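Niemann-Pick type C2 protein (Camponotus japonicus, PDB 3WEB) binds oleic acid inside its beta-sandwich and probably carries such lipids for chemical communication in the worker ant. Local coordinates at residues Ser14-Ser19 with Val38-Thr43; Lys49-Lys54 with Cys83-Asp88. All coordinates share one frame; numbering follows the deposited sequence.

Contact 1. Residues Ser14-Ser19 with Val38-Thr43; sequences SDIIIS and VSMKFT
I16 and M40 form a non-hydrogen-bonded pair of antiparallel strands, their side chains side by side and pointing the same way into the sandwich. I16 CD1 presses on M40 CG at 3.5 Å, tighter than usual for two carbons. M40 CG stands anti to the backbone N (chi1 168°), and the bend at chi3 turns CE away from I16, while SD stays 3.7 Å from I16 CD1; M40 also touches W112, F114 and T123 of the facing sheet. The next pair on this face is looser, with I18 CG1 4.2 Å from V38 CG2. On the other face, the extended chain of K41 passes D15, CD to CB at 4.1 Å; a water bridges K41 NZ, at 2.6 Å, and D15 OD2, which it holds weakly. A second water donates to S39 OG and, weakly, to D15 O; S39 OG also bonds E92. Between the faces, I17 and S39 exchange two backbone hydrogen bonds. S14 and D15 both face K41, S14 N bonding K41 O and K41 N bonding D15 O: a classic beta bulge at the edge strand of one sheet of the immunoglobulin-like sandwich; the face carrying I18 and V38 touches oleic acid.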
ATOM      1  N   SER A  14      -5.306   9.231   4.115  1.00 15.56           N
ATOM      2  CA  SER A  14      -6.683   9.489   4.510  1.00 17.08           C
ATOM      3  C   SER A  14      -7.646   8.384   4.115  1.00 17.64           C
ATOM      4  O   SER A  14      -8.644   8.162   4.798  1.00 19.36           O
ATOM      5  CB  SER A  14      -7.177  10.806   3.909  1.00 17.21           C
ATOM      6  OG  SER A  14      -7.379  10.668   2.516  1.00 17.80           O
ATOM      7  N   ASP A  15      -7.374   7.736   2.989  1.00 18.17           N
ATOM      8  CA  ASP A  15      -8.262   6.711   2.470  1.00 19.03           C
ATOM      9  C   ASP A  15      -7.587   5.664   1.615  1.00 17.39           C
ATOM     10  O   ASP A  15      -6.816   5.987   0.711  1.00 18.08           O
ATOM     11  CB  ASP A  15      -9.379   7.360   1.676  1.00 20.90           C
ATOM     12  CG  ASP A  15     -10.719   7.115   2.289  1.00 24.32           C
ATOM     13  OD1 ASP A  15     -11.145   5.940   2.279  1.00 25.46           O
ATOM     14  OD2 ASP A  15     -11.338   8.087   2.772  1.00 26.46           O
ATOM     15  N   ILE A  16      -7.898   4.404   1.904  1.00 15.69           N
ATOM     16  CA  ILE A  16      -7.437   3.278   1.095  1.00 14.89           C
ATOM     17  C   ILE A  16      -8.658   2.591   0.508  1.00 14.75           C
ATOM     18  O   ILE A  16      -9.616   2.330   1.229  1.00 14.21           O
ATOM     19  CB  ILE A  16      -6.658   2.241   1.938  1.00 14.84           C
ATOM     20  CG1 ILE A  16      -5.631   2.919   2.860  1.00 15.07           C
ATOM     21  CG2 ILE A  16      -6.021   1.176   1.049  1.00 14.33           C
ATOM     22  CD1 ILE A  16      -4.480   3.607   2.151  1.00 15.19           C
ATOM     23  N   ILE A  17      -8.630   2.319  -0.797  1.00 14.85           N
ATOM     24  CA  ILE A  17      -9.689   1.551  -1.447  1.00 15.44           C
ATOM     25  C   ILE A  17      -9.068   0.360  -2.161  1.00 15.20           C
ATOM     26  O   ILE A  17      -8.147   0.521  -2.957  1.00 15.31           O
ATOM     27  CB  ILE A  17     -10.497   2.385  -2.465  1.00 16.72           C
ATOM     28  CG1 ILE A  17     -11.076   3.636  -1.803  1.00 17.57           C
ATOM     29  CG2 ILE A  17     -11.595   1.548  -3.115  1.00 17.41           C
ATOM     30  CD1 ILE A  17     -11.584   4.676  -2.787  1.00 18.43           C
ATOM     31  N   ILE A  18      -9.571  -0.829  -1.853  1.00 14.81           N
ATOM     32  CA  ILE A  18      -9.165  -2.044  -2.550  1.00 14.68           C
ATOM     33  C   ILE A  18     -10.422  -2.609  -3.198  1.00 14.73           C
ATOM     34  O   ILE A  18     -11.404  -2.877  -2.510  1.00 14.77           O
ATOM     35  CB  ILE A  18      -8.507  -3.071  -1.609  1.00 14.74           C
ATOM     36  CG1 ILE A  18      -7.257  -2.465  -0.949  1.00 14.97           C
ATOM     37  CG2 ILE A  18      -8.131  -4.331  -2.388  1.00 15.02           C
ATOM     38  CD1 ILE A  18      -6.590  -3.363   0.075  1.00 14.63           C
ATOM     39  N   SER A  19     -10.373  -2.789  -4.514  1.00 15.08           N
ATOM     40  CA  SER A  19     -11.560  -3.114  -5.321  1.00 15.09           C
ATOM     41  C   SER A  19     -12.286  -4.381  -4.897  1.00 15.25           C
ATOM     42  O   SER A  19     -13.501  -4.471  -5.048  1.00 15.82           O
ATOM     43  CB  SER A  19     -11.196  -3.208  -6.808  1.00 15.70           C
ATOM     44  OG  SER A  19     -10.273  -4.258  -7.036  1.00 16.62           O
ATOM     45  N   VAL A  38      -6.084  -0.932  -6.443  1.00 16.32           N
ATOM     46  CA  VAL A  38      -5.808  -0.353  -5.124  1.00 15.61           C
ATOM     47  C   VAL A  38      -5.599   1.141  -5.295  1.00 14.81           C
ATOM     48  O   VAL A  38      -4.899   1.564  -6.216  1.00 14.05           O
ATOM     49  CB  VAL A  38      -4.558  -0.971  -4.464  1.00 15.28           C
ATOM     50  CG1 VAL A  38      -4.271  -0.322  -3.108  1.00 15.45           C
ATOM     51  CG2 VAL A  38      -4.715  -2.477  -4.311  1.00 15.53           C
ATOM     52  N   SER A  39      -6.226   1.928  -4.425  1.00 14.18           N
ATOM     53  CA  SER A  39      -6.035   3.374  -4.387  1.00 14.80           C
ATOM     54  C   SER A  39      -5.646   3.811  -2.977  1.00 13.65           C
ATOM     55  O   SER A  39      -6.174   3.289  -1.995  1.00 13.81           O
ATOM     56  CB  SER A  39      -7.326   4.103  -4.800  1.00 15.39           C
ATOM     57  OG  SER A  39      -7.220   5.501  -4.563  1.00 18.91           O
ATOM     58  N   MET A  40      -4.721   4.766  -2.877  1.00 12.97           N
ATOM     59  CA  MET A  40      -4.425   5.411  -1.593  1.00 12.47           C
ATOM     60  C   MET A  40      -4.371   6.920  -1.757  1.00 11.87           C
ATOM     61  O   MET A  40      -3.635   7.412  -2.609  1.00 12.07           O
ATOM     62  CB  MET A  40      -3.092   4.920  -1.013  1.00 12.52           C
ATOM     63  CG  MET A  40      -2.598   5.768   0.157  1.00 12.72           C
ATOM     64  SD  MET A  40      -1.204   5.080   1.083  1.00 13.19           S
ATOM     65  CE  MET A  40       0.107   5.264  -0.116  1.00 12.55           C
ATOM     66  N   LYS A  41      -5.156   7.634  -0.948  1.00 11.92           N
ATOM     67  CA  LYS A  41      -5.052   9.094  -0.848  1.00 11.68           C
ATOM     68  C   LYS A  41      -4.147   9.436   0.318  1.00 11.37           C
ATOM     69  O   LYS A  41      -4.392   9.009   1.451  1.00 10.95           O
ATOM     70  CB  LYS A  41      -6.421   9.737  -0.639  1.00 12.25           C
ATOM     71  CG  LYS A  41      -7.420   9.426  -1.742  1.00 13.50           C
ATOM     72  CD  LYS A  41      -8.779  10.002  -1.390  1.00 14.18           C
ATOM     73  CE  LYS A  41      -9.851   9.470  -2.322  1.00 16.24           C
ATOM     74  NZ  LYS A  41     -11.170  10.080  -1.994  1.00 17.54           N
ATOM     75  N   PHE A  42      -3.086  10.180   0.025  1.00 10.56           N
ATOM     76  CA  PHE A  42      -2.089  10.486   1.043  1.00 10.55           C
ATOM     77  C   PHE A  42      -1.496  11.882   0.888  1.00 10.56           C
ATOM     78  O   PHE A  42      -1.569  12.494  -0.182  1.00 10.35           O
ATOM     79  CB  PHE A  42      -0.999   9.400   1.085  1.00 10.59           C
ATOM     80  CG  PHE A  42      -0.051   9.419  -0.087  1.00 10.75           C
ATOM     81  CD1 PHE A  42      -0.450   8.948  -1.342  1.00 10.74           C
ATOM     82  CD2 PHE A  42       1.252   9.884   0.071  1.00 10.58           C
ATOM     83  CE1 PHE A  42       0.427   8.952  -2.420  1.00 11.00           C
ATOM     84  CE2 PHE A  42       2.137   9.883  -1.002  1.00 10.90           C
ATOM     85  CZ  PHE A  42       1.723   9.429  -2.248  1.00 10.65           C
ATOM     86  N   THR A  43      -0.901  12.357   1.973  1.00 10.65           N
ATOM     87  CA  THR A  43      -0.333  13.692   2.042  1.00 11.39           C
ATOM     88  C   THR A  43       1.032  13.662   2.739  1.00 11.56           C
ATOM     89  O   THR A  43       1.103  13.349   3.932  1.00 11.54           O
ATOM     90  CB  THR A  43      -1.248  14.648   2.843  1.00 11.89           C
ATOM     91  OG1 THR A  43      -2.590  14.590   2.340  1.00 12.07           O
ATOM     92  CG2 THR A  43      -0.742  16.077   2.745  1.00 11.91           C
TER
HETATM   93  O   HOH W   1      -8.454   6.030  -2.181  1.00 23.73           O
HETATM   94  O   HOH W   2     -11.975   9.400   0.414  1.00 35.68           O

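Contact 2. Residues Lys49-Lys54 with Cys83-Asp88; sequences KNVEAK and CPLKKD
C83 meets the backbone of K49 and N50 with its side chain, CB lying 3.4 Å from K49 O and SG 3.7 Å from N50 CA. SG is anti to the carbonyl carbon (chi1 -85°), beside the backbone N, and also reaches CG2 of V51 at 4.1 Å. K49 has a similar area buried, but through its backbone; its CA comes 4.4 Å from CB of P84, which follows a cis peptide bond, while its CB points away from the loop. V51 instead turns its CB toward the loop. With CG1 anti to the backbone N (chi1 -178°), CG2 stands beside that N and touches CD1 of L85 at 3.8 Å, and the two side chains cross at about a right angle. F114 packs on V51, and F42 and V48 on L85. No hydrogen bond links 49-54 to 83-88. The N-H groups of K49 and N50 go to E117, and N50 ND2 to E72. Residues 83-88 thus meet 49-54 by van der Waals packing, the hydrogen bonds of L85 and K87 going to V48 and D47 just before; the C74-C83 disulfide cross-links the loop internally and fixes the sulfur that packs here.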
ATOM      1  N   LYS A  49      11.315  13.988  -2.920  1.00 15.74           N
ATOM      2  CA  LYS A  49      11.975  13.900  -4.221  1.00 16.40           C
ATOM      3  C   LYS A  49      11.761  12.576  -4.941  1.00 15.42           C
ATOM      4  O   LYS A  49      11.669  12.544  -6.166  1.00 15.98           O
ATOM      5  CB  LYS A  49      13.470  14.193  -4.091  1.00 18.51           C
ATOM      6  CG  LYS A  49      13.778  15.677  -3.961  1.00 21.00           C
ATOM      7  CD  LYS A  49      15.274  15.951  -3.928  1.00 23.38           C
ATOM      8  CE  LYS A  49      15.976  15.521  -5.208  1.00 24.97           C
ATOM      9  NZ  LYS A  49      17.445  15.728  -5.111  1.00 27.55           N
ATOM     10  N   ASN A  50      11.700  11.487  -4.182  1.00 14.94           N
ATOM     11  CA  ASN A  50      11.474  10.153  -4.736  1.00 14.86           C
ATOM     12  C   ASN A  50      10.741   9.282  -3.723  1.00 14.52           C
ATOM     13  O   ASN A  50      10.906   9.457  -2.512  1.00 14.53           O
ATOM     14  CB  ASN A  50      12.802   9.494  -5.132  1.00 15.34           C
ATOM     15  CG  ASN A  50      12.616   8.260  -5.994  1.00 15.93           C
ATOM     16  OD1 ASN A  50      11.864   8.267  -6.971  1.00 16.29           O
ATOM     17  ND2 ASN A  50      13.326   7.192  -5.649  1.00 16.49           N
ATOM     18  N   VAL A  51       9.938   8.344  -4.222  1.00 14.26           N
ATOM     19  CA  VAL A  51       9.174   7.443  -3.357  1.00 14.61           C
ATOM     20  C   VAL A  51       9.556   5.989  -3.640  1.00 15.05           C
ATOM     21  O   VAL A  51       9.567   5.564  -4.791  1.00 16.03           O
ATOM     22  CB  VAL A  51       7.646   7.617  -3.543  1.00 14.62           C
ATOM     23  CG1 VAL A  51       6.870   6.704  -2.594  1.00 14.37           C
ATOM     24  CG2 VAL A  51       7.235   9.065  -3.323  1.00 14.35           C
ATOM     25  N   GLU A  52       9.854   5.236  -2.587  1.00 15.20           N
ATOM     26  CA  GLU A  52      10.071   3.787  -2.700  1.00 15.92           C
ATOM     27  C   GLU A  52       9.062   3.064  -1.815  1.00 15.13           C
ATOM     28  O   GLU A  52       9.019   3.294  -0.604  1.00 14.83           O
ATOM     29  CB  GLU A  52      11.491   3.389  -2.277  1.00 17.41           C
ATOM     30  CG  GLU A  52      12.601   3.847  -3.215  1.00 19.80           C
ATOM     31  CD  GLU A  52      13.979   3.396  -2.751  1.00 21.52           C
ATOM     32  OE1 GLU A  52      14.281   2.186  -2.849  1.00 23.62           O
ATOM     33  OE2 GLU A  52      14.776   4.248  -2.301  1.00 22.36           O
ATOM     34  N   ALA A  53       8.250   2.206  -2.421  1.00 14.79           N
ATOM     35  CA  ALA A  53       7.264   1.433  -1.673  1.00 14.60           C
ATOM     36  C   ALA A  53       7.852   0.134  -1.121  1.00 14.89           C
ATOM     37  O   ALA A  53       8.782  -0.440  -1.693  1.00 14.87           O
ATOM     38  CB  ALA A  53       6.043   1.137  -2.525  1.00 14.35           C
ATOM     39  N   LYS A  54       7.287  -0.308  -0.000  1.00 15.28           N
ATOM     40  CA  LYS A  54       7.699  -1.523   0.694  1.00 16.46           C
ATOM     41  C   LYS A  54       6.451  -2.267   1.144  1.00 16.47           C
ATOM     42  O   LYS A  54       5.486  -1.654   1.609  1.00 16.17           O
ATOM     43  CB  LYS A  54       8.531  -1.178   1.935  1.00 16.81           C
ATOM     44  CG  LYS A  54       9.762  -0.324   1.675  1.00 18.56           C
ATOM     45  CD  LYS A  54      10.836  -1.129   0.975  1.00 19.95           C
ATOM     46  CE  LYS A  54      12.133  -0.349   0.899  1.00 20.77           C
ATOM     47  NZ  LYS A  54      13.161  -1.175   0.207  1.00 21.29           N
ATOM     48  N   CYS A  83       6.616  12.765  -9.046  1.00 16.70           N
ATOM     49  CA  CYS A  83       7.549  13.457  -8.164  1.00 16.71           C
ATOM     50  C   CYS A  83       8.090  14.730  -8.838  1.00 16.13           C
ATOM     51  O   CYS A  83       8.112  14.814 -10.063  1.00 15.93           O
ATOM     52  CB  CYS A  83       8.708  12.519  -7.817  1.00 17.56           C
ATOM     53  SG  CYS A  83       8.389  11.406  -6.425  1.00 19.39           S
ATOM     54  N   PRO A  84       8.523  15.728  -8.044  1.00 15.69           N
ATOM     55  CA  PRO A  84       8.527  15.748  -6.577  1.00 15.39           C
ATOM     56  C   PRO A  84       7.135  15.966  -5.980  1.00 15.13           C
ATOM     57  O   PRO A  84       6.285  16.622  -6.591  1.00 15.42           O
ATOM     58  CB  PRO A  84       9.453  16.922  -6.250  1.00 15.59           C
ATOM     59  CG  PRO A  84       9.311  17.846  -7.407  1.00 15.56           C
ATOM     60  CD  PRO A  84       9.099  16.968  -8.611  1.00 15.62           C
ATOM     61  N   LEU A  85       6.910  15.408  -4.795  1.00 14.57           N
ATOM     62  CA  LEU A  85       5.658  15.616  -4.076  1.00 14.71           C
ATOM     63  C   LEU A  85       5.750  16.909  -3.301  1.00 15.12           C
ATOM     64  O   LEU A  85       6.757  17.182  -2.636  1.00 15.15           O
ATOM     65  CB  LEU A  85       5.376  14.465  -3.108  1.00 14.36           C
ATOM     66  CG  LEU A  85       5.577  13.017  -3.570  1.00 14.10           C
ATOM     67  CD1 LEU A  85       5.128  12.061  -2.467  1.00 14.02           C
ATOM     68  CD2 LEU A  85       4.852  12.719  -4.876  1.00 14.18           C
ATOM     69  N   LYS A  86       4.705  17.716  -3.412  1.00 15.44           N
ATOM     70  CA  LYS A  86       4.643  18.969  -2.677  1.00 15.85           C
ATOM     71  C   LYS A  86       4.109  18.761  -1.264  1.00 15.71           C
ATOM     72  O   LYS A  86       3.095  18.089  -1.049  1.00 14.70           O
ATOM     73  CB  LYS A  86       3.764  19.980  -3.413  1.00 17.06           C
ATOM     74  CG  LYS A  86       4.261  20.379  -4.792  1.00 18.62           C
ATOM     75  CD  LYS A  86       3.314  21.421  -5.350  1.00 20.45           C
ATOM     76  CE  LYS A  86       3.868  22.080  -6.598  1.00 21.15           C
ATOM     77  NZ  LYS A  86       2.770  22.840  -7.241  1.00 22.75           N
ATOM     78  N   LYS A  87       4.798  19.372  -0.307  1.00 15.86           N
ATOM     79  CA  LYS A  87       4.373  19.423   1.084  1.00 16.27           C
ATOM     80  C   LYS A  87       2.885  19.789   1.201  1.00 16.05           C
ATOM     81  O   LYS A  87       2.417  20.713   0.527  1.00 15.37           O
ATOM     82  CB  LYS A  87       5.247  20.463   1.802  1.00 17.91           C
ATOM     83  CG  LYS A  87       4.877  20.770   3.236  1.00 19.94           C
ATOM     84  CD  LYS A  87       5.639  21.995   3.708  1.00 21.60           C
ATOM     85  CE  LYS A  87       5.203  22.395   5.101  1.00 23.37           C
ATOM     86  NZ  LYS A  87       5.764  21.460   6.111  1.00 24.41           N
ATOM     87  N   ASP A  88       2.154  19.035   2.026  1.00 15.18           N
ATOM     88  CA  ASP A  88       0.773  19.357   2.430  1.00 15.43           C
ATOM     89  C   ASP A  88      -0.296  19.225   1.352  1.00 14.46           C
ATOM     90  O   ASP A  88      -1.441  19.639   1.554  1.00 15.19           O
ATOM     91  CB  ASP A  88       0.697  20.757   3.064  1.00 16.55           C
ATOM     92  CG  ASP A  88       1.466  20.850   4.360  1.00 17.87           C
ATOM     93  OD1 ASP A  88       1.657  19.811   5.013  1.00 18.30           O
ATOM     94  OD2 ASP A  88       1.875  21.967   4.736  1.00 19.71           O
TER

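Contact 1 pairs two neighbouring strands within the three-stranded sheet, its centre about 8 Å from the centre of the chain; contact 2, its centre about 14 Å from that point, packs a loop against the segment leading into strand 51-59 of the other sheet. Contact 1 has a buried face (I16, I18, V38, M40) and a more exposed one, whereas in contact 2 only V51 and L85 are buried among the touching residues. Contact 1 adds regular backbone hydrogen bonds to its apolar packing; contact 2 has none. The oleic acid touches contact 1, whereas the side chain of V51 is about 11 Å from it. The contacts meet directly: F42 CE2 is 4.0 Å from L85 CD1.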